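Local coordinates for UPF0062 protein MJ1593 (Methanocaldococcus jannaschii, PDB 2YX5), which is of unknown function but belongs to the PurS family of small alpha/beta proteins, with four chains in its assembly, at residues Ile8-Lys11 / Lys12-Asn16. Residues are numbered along the deposited sequence; the frame is centred on the assembly and turned at random.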
# COMPACT_ATOMS: atom_id res chain seq x y z
N ILE A 8 2.42 4.82 11.11
CA ILE A 8 2.54 3.38 11.30
C ILE A 8 3.71 2.85 10.48
O ILE A 8 3.83 3.13 9.30
CB ILE A 8 1.29 2.66 10.85
CG1 ILE A 8 0.09 3.15 11.65
CG2 ILE A 8 1.49 1.16 11.03
CD1 ILE A 8 -1.22 2.43 11.33
N LYS A 9 4.57 2.08 11.14
CA LYS A 9 5.74 1.51 10.49
C LYS A 9 5.87 0.04 10.90
O LYS A 9 5.12 -0.46 11.74
CB LYS A 9 7.00 2.28 10.91
CG LYS A 9 7.04 2.53 12.42
CD LYS A 9 8.30 3.24 12.89
CE LYS A 9 8.28 3.48 14.41
NZ LYS A 9 7.23 4.46 14.87
N LEU A 10 6.83 -0.65 10.30
CA LEU A 10 7.07 -2.03 10.66
C LEU A 10 7.85 -2.00 11.97
O LEU A 10 8.52 -1.01 12.27
CB LEU A 10 7.91 -2.73 9.60
CG LEU A 10 7.24 -3.03 8.26
CD1 LEU A 10 8.22 -3.76 7.34
CD2 LEU A 10 6.01 -3.86 8.50
N LYS A 11 7.74 -3.06 12.76
CA LYS A 11 8.46 -3.16 14.02
C LYS A 11 9.94 -2.80 13.78
O LYS A 11 10.48 -3.02 12.68
CB LYS A 11 8.35 -4.59 14.58
CG LYS A 11 7.19 -4.84 15.54
CD LYS A 11 7.57 -4.45 16.98
CE LYS A 11 6.47 -4.76 18.02
NZ LYS A 11 5.40 -3.72 18.10
N LYS A 12 10.59 -2.22 14.78
CA LYS A 12 11.99 -1.86 14.64
C LYS A 12 12.78 -3.14 14.52
O LYS A 12 12.67 -4.04 15.36
CB LYS A 12 12.48 -1.07 15.86
CG LYS A 12 13.92 -0.58 15.72
CD LYS A 12 14.38 0.19 16.95
CE LYS A 12 14.39 -0.68 18.22
NZ LYS A 12 15.42 -1.76 18.17
N GLY A 13 13.58 -3.24 13.45
CA GLY A 13 14.37 -4.43 13.25
C GLY A 13 13.86 -5.31 12.12
O GLY A 13 14.52 -6.28 11.74
N VAL A 14 12.67 -5.01 11.60
CA VAL A 14 12.14 -5.81 10.51
C VAL A 14 12.50 -5.13 9.20
O VAL A 14 12.27 -3.93 9.02
CB VAL A 14 10.61 -5.96 10.59
CG1 VAL A 14 10.09 -6.66 9.34
CG2 VAL A 14 10.23 -6.76 11.82
N LEU A 15 13.11 -5.89 8.28
CA LEU A 15 13.48 -5.31 7.01
C LEU A 15 12.21 -5.01 6.22
O LEU A 15 11.22 -5.75 6.27
CB LEU A 15 14.42 -6.25 6.24
CG LEU A 15 15.82 -6.37 6.86
CD1 LEU A 15 16.66 -7.33 6.06
CD2 LEU A 15 16.50 -5.01 6.90
N ASN A 16 12.24 -3.88 5.53
CA ASN A 16 11.12 -3.42 4.74
C ASN A 16 11.44 -3.42 3.24
O ASN A 16 12.19 -2.57 2.74
CB ASN A 16 10.70 -2.02 5.21
CG ASN A 16 9.58 -1.41 4.38
OD1 ASN A 16 8.75 -2.11 3.79
ND2 ASN A 16 9.54 -0.08 4.35
O HOH W 1 11.64 -1.25 9.89
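Leu10 and Val14 meet across a type II beta turn that runs from Lys11 to Val14, where strand 2-10, the middle strand of the antiparallel sheet, leaves the sheet and heads for helix 17-28. The turn is closed by one bond, Val14 N to Lys11 O at 3.2 Å, fairly straight at the hydrogen (161°). Gly13 sits at the third position with phi 107°, a backbone angle at which a side chain would run into the carbonyl O of Lys12.

The close packing lies on the Leu10 side. A chi1 of -71° sets Leu10 CG opposite the carbonyl carbon, and the extended second torsion carries CD1 on toward the loop. There it lies 4.0 Å from Val14 CG1 and 3.7 Å from Asn16 CB; the Leu10 and Asn16 side chains cross at about a right angle. The other branch of Val14 turns back to the strand end, CG2 resting 4.0 Å from Lys11 CB. Ile72 of the second subunit packs on Leu10, and Asn69 of that subunit lies on Val14 and donates from ND2 to Leu15 O, so the turn sits at a subunit interface.

Lys12, Gly13 and the Leu15 side chain form the looser, exposed side. Lys12 starts out away from the strand, though CB still touches Lys11 C, and its chain then bends twice near the amine. The ends of Lys11 and Asn16 are held by the rest of the chain: Lys11 NZ by a salt bridge to Asp74 and the carbonyls of Pro70 and His73, Asn16 by N-capping helix 17-28 through OD1 to Glu18 N, with ND2 bonded to Thr39 and Gln38. One water bridges two carbonyls, donating to Val14 O at 2.9 Å and, weakly, to Lys11 O at 3.5 Å.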